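Local coordinates for ABC transporter substrate-binding protein (PDB 4I1D), which probably captures solutes in the periplasm for an ABC transporter, possibly polyamines such as putrescine and spermidine, and is seen here with d-malate bound, at residues A45-V50 / Q73-K78; V59-T64 / T231-L236; V253-Q258 / P269-A274. All blocks are in the same frame, centred on the assembly; numbering follows the deposited sequence.

Interaction 1: A45-V50 / Q73-K78. With SO4 (sulfate ion), chain I; SO4 (sulfate ion), chain L; SO4 (sulfate ion), chain B.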
# COMPACT_ATOMS: atom_id res chain seq x y z
N ALA A 45 3.70 1.45 -27.39
CA ALA A 45 3.93 2.73 -28.03
C ALA A 45 3.08 2.89 -29.28
O ALA A 45 2.54 3.96 -29.56
CB ALA A 45 5.41 2.90 -28.37
N ILE A 46 2.96 1.82 -30.06
CA ILE A 46 2.13 1.84 -31.25
C ILE A 46 0.69 2.20 -30.86
O ILE A 46 0.05 3.01 -31.53
CB ILE A 46 2.16 0.50 -31.99
CG1 ILE A 46 3.50 0.34 -32.73
CG2 ILE A 46 1.03 0.40 -32.99
CD1 ILE A 46 3.75 -1.09 -33.19
N LYS A 47 0.20 1.61 -29.77
CA LYS A 47 -1.16 1.90 -29.34
C LYS A 47 -1.31 3.39 -29.06
O LYS A 47 -2.27 4.03 -29.49
CB LYS A 47 -1.54 1.11 -28.08
CG LYS A 47 -1.68 -0.39 -28.29
CD LYS A 47 -2.36 -1.02 -27.09
CE LYS A 47 -2.48 -2.52 -27.24
NZ LYS A 47 -3.34 -3.08 -26.17
N THR A 48 -0.35 3.94 -28.33
CA THR A 48 -0.43 5.33 -27.93
C THR A 48 -0.31 6.22 -29.15
O THR A 48 -1.09 7.16 -29.33
CB THR A 48 0.66 5.69 -26.91
OG1 THR A 48 0.41 4.97 -25.69
CG2 THR A 48 0.66 7.18 -26.63
N GLN A 49 0.66 5.90 -30.00
CA GLN A 49 0.93 6.69 -31.20
C GLN A 49 -0.28 6.71 -32.13
O GLN A 49 -0.74 7.77 -32.55
CB GLN A 49 2.15 6.14 -31.95
CG GLN A 49 3.48 6.38 -31.24
CD GLN A 49 4.66 6.25 -32.19
OE1 GLN A 49 4.50 6.40 -33.41
NE2 GLN A 49 5.84 5.98 -31.65
N VAL A 50 -0.79 5.52 -32.46
CA VAL A 50 -1.91 5.42 -33.38
C VAL A 50 -3.17 6.02 -32.76
O VAL A 50 -3.94 6.69 -33.44
CB VAL A 50 -2.13 3.97 -33.82
CG1 VAL A 50 -3.45 3.82 -34.57
CG2 VAL A 50 -0.94 3.51 -34.67
N GLN A 73 -6.88 -5.01 -34.40
CA GLN A 73 -7.34 -3.93 -33.53
C GLN A 73 -7.33 -2.56 -34.23
O GLN A 73 -7.53 -1.52 -33.59
CB GLN A 73 -6.51 -3.89 -32.24
CG GLN A 73 -6.71 -5.09 -31.32
CD GLN A 73 -5.85 -5.02 -30.07
OE1 GLN A 73 -5.40 -3.95 -29.67
NE2 GLN A 73 -5.61 -6.17 -29.45
N GLY A 74 -7.11 -2.56 -35.54
CA GLY A 74 -7.08 -1.33 -36.32
C GLY A 74 -5.85 -0.45 -36.09
O GLY A 74 -5.90 0.76 -36.31
N LEU A 75 -4.74 -1.06 -35.68
CA LEU A 75 -3.55 -0.28 -35.33
C LEU A 75 -2.53 -0.21 -36.46
O LEU A 75 -1.66 0.66 -36.45
CB LEU A 75 -2.87 -0.84 -34.08
CG LEU A 75 -3.61 -0.73 -32.76
CD1 LEU A 75 -3.07 -1.78 -31.78
CD2 LEU A 75 -3.50 0.67 -32.18
N ILE A 76 -2.62 -1.12 -37.41
CA ILE A 76 -1.73 -1.09 -38.56
C ILE A 76 -2.51 -1.20 -39.87
O ILE A 76 -3.65 -1.67 -39.89
CB ILE A 76 -0.64 -2.19 -38.48
CG1 ILE A 76 -1.27 -3.56 -38.28
CG2 ILE A 76 0.34 -1.91 -37.34
CD1 ILE A 76 -0.26 -4.70 -38.33
N GLU A 77 -1.89 -0.75 -40.95
CA GLU A 77 -2.57 -0.63 -42.24
C GLU A 77 -2.86 -1.97 -42.88
O GLU A 77 -2.04 -2.88 -42.83
CB GLU A 77 -1.75 0.23 -43.21
CG GLU A 77 -1.62 1.70 -42.82
CD GLU A 77 -2.81 2.53 -43.25
OE1 GLU A 77 -3.62 2.02 -44.05
OE2 GLU A 77 -2.92 3.69 -42.80
N LYS A 78 -4.04 -2.09 -43.47
CA LYS A 78 -4.33 -3.19 -44.37
C LYS A 78 -3.48 -2.94 -45.61
O LYS A 78 -3.59 -1.90 -46.23
CB LYS A 78 -5.81 -3.21 -44.74
CG LYS A 78 -6.48 -4.58 -44.62
CD LYS A 78 -8.00 -4.43 -44.58
CE LYS A 78 -8.42 -3.38 -43.54
NZ LYS A 78 -9.86 -2.98 -43.65
S SO4 I . -3.46 -6.40 -25.69
O1 SO4 I . -2.30 -5.60 -25.32
O2 SO4 I . -4.52 -5.54 -26.22
O3 SO4 I . -3.07 -7.38 -26.70
O4 SO4 I . -3.95 -7.09 -24.50
S SO4 L . -3.83 -1.34 -23.14
O1 SO4 L . -2.50 -0.77 -23.46
O2 SO4 L . -4.88 -0.32 -23.39
O3 SO4 L . -4.08 -2.52 -23.98
O4 SO4 L . -3.86 -1.73 -21.71
S SO4 B . 4.08 4.97 -23.80
O1 SO4 B . 3.76 5.09 -25.22
O2 SO4 B . 3.10 5.71 -23.00
O3 SO4 B . 4.05 3.56 -23.40
O4 SO4 B . 5.42 5.50 -23.55

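Interaction 2: V59-T64 / T231-L236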
# COMPACT_ATOMS: atom_id res chain seq x y z
N VAL A 59 7.14 2.57 -40.14
CA VAL A 59 7.30 1.15 -40.36
C VAL A 59 7.92 0.51 -39.13
O VAL A 59 8.93 0.98 -38.61
CB VAL A 59 8.17 0.87 -41.59
CG1 VAL A 59 8.37 -0.62 -41.77
CG2 VAL A 59 7.53 1.48 -42.84
N VAL A 60 7.30 -0.57 -38.67
CA VAL A 60 7.76 -1.31 -37.51
C VAL A 60 8.07 -2.76 -37.87
O VAL A 60 7.30 -3.43 -38.55
CB VAL A 60 6.72 -1.27 -36.38
CG1 VAL A 60 7.12 -2.19 -35.25
CG2 VAL A 60 6.56 0.16 -35.89
N ASP A 61 9.23 -3.23 -37.41
CA ASP A 61 9.64 -4.61 -37.55
C ASP A 61 9.38 -5.31 -36.21
O ASP A 61 9.98 -4.95 -35.21
CB ASP A 61 11.13 -4.67 -37.88
CG ASP A 61 11.71 -6.05 -37.70
OD1 ASP A 61 11.03 -7.03 -38.09
OD2 ASP A 61 12.84 -6.16 -37.17
N THR A 62 8.48 -6.29 -36.20
CA THR A 62 8.05 -6.89 -34.94
C THR A 62 7.66 -8.37 -35.09
O THR A 62 7.30 -8.80 -36.19
CB THR A 62 6.86 -6.08 -34.37
OG1 THR A 62 6.61 -6.44 -33.01
CG2 THR A 62 5.61 -6.31 -35.21
N PRO A 63 7.74 -9.16 -34.00
CA PRO A 63 7.25 -10.54 -34.09
C PRO A 63 5.88 -10.62 -34.75
O PRO A 63 4.97 -9.86 -34.45
CB PRO A 63 7.19 -10.98 -32.62
CG PRO A 63 8.34 -10.24 -32.00
CD PRO A 63 8.31 -8.87 -32.67
N THR A 64 5.77 -11.56 -35.67
CA THR A 64 4.67 -11.64 -36.60
C THR A 64 3.30 -11.71 -35.91
O THR A 64 2.32 -11.16 -36.41
CB THR A 64 4.90 -12.85 -37.53
OG1 THR A 64 6.15 -12.68 -38.20
CG2 THR A 64 3.80 -12.98 -38.55
N THR A 231 10.01 -12.24 -37.51
CA THR A 231 9.40 -10.92 -37.43
C THR A 231 8.87 -10.52 -38.81
O THR A 231 9.26 -11.10 -39.84
CB THR A 231 10.38 -9.84 -36.92
OG1 THR A 231 11.55 -9.82 -37.75
CG2 THR A 231 10.78 -10.11 -35.46
N SER A 232 7.96 -9.55 -38.81
CA SER A 232 7.37 -9.03 -40.04
C SER A 232 7.35 -7.50 -40.02
O SER A 232 7.37 -6.88 -38.95
CB SER A 232 5.94 -9.57 -40.23
OG SER A 232 5.93 -10.98 -40.34
N LEU A 233 7.28 -6.89 -41.20
CA LEU A 233 7.16 -5.45 -41.32
C LEU A 233 5.69 -5.09 -41.48
O LEU A 233 4.94 -5.80 -42.17
CB LEU A 233 7.92 -4.96 -42.54
CG LEU A 233 9.41 -5.32 -42.62
CD1 LEU A 233 10.03 -4.63 -43.81
CD2 LEU A 233 10.12 -4.91 -41.33
N CYS A 234 5.28 -4.01 -40.82
CA CYS A 234 3.92 -3.47 -40.93
C CYS A 234 4.02 -1.96 -40.82
O CYS A 234 5.05 -1.43 -40.42
CB CYS A 234 3.03 -4.00 -39.81
SG CYS A 234 3.72 -3.68 -38.15
N ILE A 235 2.93 -1.27 -41.17
CA ILE A 235 2.93 0.17 -41.27
C ILE A 235 1.86 0.69 -40.33
O ILE A 235 0.75 0.16 -40.32
CB ILE A 235 2.58 0.61 -42.70
CG1 ILE A 235 3.61 0.07 -43.69
CG2 ILE A 235 2.45 2.13 -42.79
CD1 ILE A 235 3.26 0.36 -45.15
N LEU A 236 2.19 1.70 -39.54
CA LEU A 236 1.22 2.22 -38.57
C LEU A 236 0.03 2.85 -39.26
O LEU A 236 0.18 3.52 -40.29
CB LEU A 236 1.86 3.21 -37.59
CG LEU A 236 2.59 2.57 -36.40
CD1 LEU A 236 3.90 2.01 -36.86
CD2 LEU A 236 2.82 3.57 -35.28

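Interaction 3: V253-Q258 / P269-A274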
# COMPACT_ATOMS: atom_id res chain seq x y z
N VAL A 253 11.68 -6.41 -48.92
CA VAL A 253 11.55 -7.84 -49.17
C VAL A 253 12.05 -8.22 -50.56
O VAL A 253 11.72 -9.27 -51.09
CB VAL A 253 10.12 -8.37 -48.95
CG1 VAL A 253 9.63 -8.04 -47.54
CG2 VAL A 253 9.15 -7.83 -50.01
N ASP A 254 12.85 -7.34 -51.14
CA ASP A 254 13.53 -7.65 -52.40
C ASP A 254 14.44 -8.87 -52.18
O ASP A 254 15.21 -8.91 -51.22
CB ASP A 254 14.34 -6.43 -52.86
CG ASP A 254 15.17 -6.70 -54.10
OD1 ASP A 254 14.72 -6.36 -55.22
OD2 ASP A 254 16.29 -7.24 -53.96
N PRO A 255 14.32 -9.88 -53.05
CA PRO A 255 15.15 -11.08 -52.96
C PRO A 255 16.63 -10.80 -52.64
O PRO A 255 17.15 -11.39 -51.69
CB PRO A 255 15.02 -11.68 -54.37
CG PRO A 255 13.63 -11.34 -54.75
CD PRO A 255 13.34 -9.97 -54.15
N VAL A 256 17.26 -9.92 -53.41
CA VAL A 256 18.68 -9.61 -53.23
C VAL A 256 18.97 -8.97 -51.88
O VAL A 256 19.86 -9.41 -51.15
CB VAL A 256 19.21 -8.70 -54.35
CG1 VAL A 256 20.67 -8.37 -54.12
CG2 VAL A 256 19.01 -9.37 -55.71
N HIS A 257 18.24 -7.91 -51.55
CA HIS A 257 18.44 -7.23 -50.27
C HIS A 257 18.29 -8.24 -49.14
O HIS A 257 19.09 -8.29 -48.21
CB HIS A 257 17.44 -6.08 -50.09
CG HIS A 257 17.64 -4.95 -51.05
ND1 HIS A 257 16.70 -3.96 -51.25
CD2 HIS A 257 18.68 -4.64 -51.87
CE1 HIS A 257 17.14 -3.10 -52.15
NE2 HIS A 257 18.35 -3.49 -52.53
N GLN A 258 17.24 -9.05 -49.25
CA GLN A 258 16.95 -10.09 -48.29
C GLN A 258 18.05 -11.14 -48.21
O GLN A 258 18.45 -11.54 -47.12
CB GLN A 258 15.61 -10.74 -48.64
CG GLN A 258 14.40 -9.91 -48.21
CD GLN A 258 13.97 -10.24 -46.79
OE1 GLN A 258 13.84 -11.42 -46.44
NE2 GLN A 258 13.77 -9.21 -45.97
N PRO A 269 16.23 -15.29 -44.28
CA PRO A 269 15.48 -14.26 -45.00
C PRO A 269 13.97 -14.50 -44.90
O PRO A 269 13.53 -15.64 -45.09
CB PRO A 269 15.97 -14.42 -46.45
CG PRO A 269 16.33 -15.86 -46.57
CD PRO A 269 16.81 -16.30 -45.18
N GLY A 270 13.20 -13.46 -44.60
CA GLY A 270 11.75 -13.57 -44.63
C GLY A 270 11.24 -13.99 -46.00
O GLY A 270 10.24 -14.70 -46.11
N ASN A 271 11.93 -13.56 -47.06
CA ASN A 271 11.53 -13.91 -48.42
C ASN A 271 12.32 -15.10 -48.92
O ASN A 271 13.51 -14.97 -49.24
CB ASN A 271 11.71 -12.72 -49.36
CG ASN A 271 11.20 -13.00 -50.78
OD1 ASN A 271 10.99 -14.16 -51.16
ND2 ASN A 271 11.01 -11.95 -51.55
N PRO A 272 11.67 -16.27 -48.99
CA PRO A 272 12.36 -17.49 -49.40
C PRO A 272 12.97 -17.40 -50.80
O PRO A 272 13.85 -18.20 -51.13
CB PRO A 272 11.25 -18.56 -49.33
CG PRO A 272 9.98 -17.79 -49.44
CD PRO A 272 10.24 -16.49 -48.74
N LYS A 273 12.52 -16.44 -51.61
CA LYS A 273 13.11 -16.22 -52.93
C LYS A 273 14.58 -15.84 -52.83
O LYS A 273 15.35 -16.02 -53.77
CB LYS A 273 12.35 -15.14 -53.71
CG LYS A 273 11.00 -15.59 -54.26
CD LYS A 273 10.91 -15.34 -55.77
CE LYS A 273 9.55 -15.77 -56.31
NZ LYS A 273 9.54 -15.89 -57.80
N ALA A 274 14.97 -15.30 -51.68
CA ALA A 274 16.37 -14.93 -51.44
C ALA A 274 17.33 -16.10 -51.72
O ALA A 274 18.45 -15.88 -52.15
CB ALA A 274 16.54 -14.44 -50.02

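Interaction 1: A45-V50 / Q73-K78
The flat carboxamide of Gln73 meets Lys47 through its oxygen, OE1 lying 4.1 Å from Lys47 CE without bonding to it. Lys47 CE and a sulfate oxygen near NE2 sit beyond the oxygen and nitrogen end of the group, each slightly out of its plane, and not over a face. That sulfate, probably from the crystallisation liquor, joins the two side chains: Lys47 NZ donates to its O2 at 2.7 Å and also to its O1, while Gln73 NE2 reaches the same O2 by a weak bond. A second sulfate beside NZ lies too near for its exact position to be trusted.

Next to these polar ends, Leu75 lies on helix 43-51. Its CG stands anti to the carbonyl carbon (chi1 -67°), and Leu75 CD2 rests against Lys47 CA and Val50 CB, each at 3.9 Å, while Leu75 CD1 touches Lys47 CG at 4.0 Å. Ile46 CG2 closes the buried end on Leu75 CB, and Val50 CG2 packs on the Leu75 carbonyl oxygen at 3.4 Å. Pro309 of a second subunit covers Val50 and Leu75. Leu75 is set in place by a chain reversal at Gly74, whose positive phi of 72° makes it the C-prime residue of the Schellman motif ending helix 64-72.

Interaction 2: V59-T64 / T231-L236
Val60 and Cys234, together with Thr62 and Ser232, form the hydrogen-bonded pairs of an antiparallel strand pairing in the central sheet of one lobe. Strand 59-63 also runs parallel to strand 4-9 on its other side, an order consistent with the type II periplasmic binding protein fold, in which a long returning strand pairs antiparallel with parallel neighbours. The strands run at 149° to each other. Four backbone bonds join them, among them Val60 N to Cys234 O at 3.0 Å.

On the face of Val60, Thr62, Ser232 and Cys234, the sulfur of Cys234 sits in the dip between Val60 CB (4.2 Å) and Thr62 CG2, with Val60 O nearest to Cys234 SG at 3.6 Å. Val60 CG2 presses on Leu236 CD1 at 3.4 Å, tighter than usual van der Waals contact. On the other face, Leu233 CD2 packs against Asp61 CB at 3.6 Å, and Val59 CG2 touches Ile235 CG1. Thr231 CG2 fits against the Pro63 end, 3.5 Å from Pro63 N.

Asp61 CG stands anti to its backbone N (chi1 165°), and OD1 meets Thr231 OG1 at 2.9 Å, the two side chains crossing at about a right angle. Thr231 OG1 also bonds to Glu103, and Asp61 OD2 to Tyr14 and Ser9. An alanine at Asp61 would probably leave the Thr231, Tyr14 and Ser9 hydroxyls without this carboxylate partner. Where the strand ends, Thr64 OG1 and Ser232 OG share a 2.7 Å hydrogen bond.

Interaction 3: V253-Q258 / P269-A274
Gln258 and Asn271 carry the tight side of this contact, where the start of helix 255-260 packs on an Asx turn that leads into a short 3-10 segment. The Gln258 chain bends at chi2 (-88°), and its OE1 takes Asn271 N at 2.9 Å, the donor lying above the carbonyl plane. Gly270 N is slightly closer to Gln258 OE1, at 2.8 Å, but at too poor an angle to bond. The other end of the same amide, NE2, bonds to the backbone oxygens of Ala252 and Tyr102, which fixes the rotation of the buried group. Pro269 CB rests against Gln258 OE1 at 3.7 Å. Close by, Ala274 CB fits between Pro255 O, at 3.5 Å, and Gln258 CB.

Toward solvent the packing thins. Pro255 CG only brushes Lys273 CB at 4.1 Å, these two side chains lying side by side, and the rest of the exposed lysine leads away. Val256 and Asp254 also point away from the 269-274 segment. Asp254 instead caps its own helix: OD2 accepts from His257 N with its anti lone pair, and more weakly from Val256 N.

Asn271 completes the tight part. Its OD1 accepts from Lys273 N to close the Asx turn, while ND2 gives a nearly straight bond (162°) to Val253 O at 2.8 Å, with that oxygen in the plane of the Asn271 amide.

Overall arrangement
Interactions 1 and 2 adjoin, their centres about 11 Å apart: the 73-78 segment leaves the Schellman motif and runs on beside strand 219-235, where Glu77 N probably bonds to Ile235 O at 2.9 Å and Ile76 CD1 packs on Cys234 CB. Interaction 3 stands apart, its centre about 16 Å from that of interaction 2 and about 26 Å from that of interaction 1. Nearest atoms of interactions 2 and 3 are still about 5 Å apart, and Tyr102 bridges them, pairing with the Thr231 backbone and offering its carbonyl to Gln258. None of the three lines the d-malate pocket, formed by Thr185, Ser186, Gly187, Trp205 and Arg208.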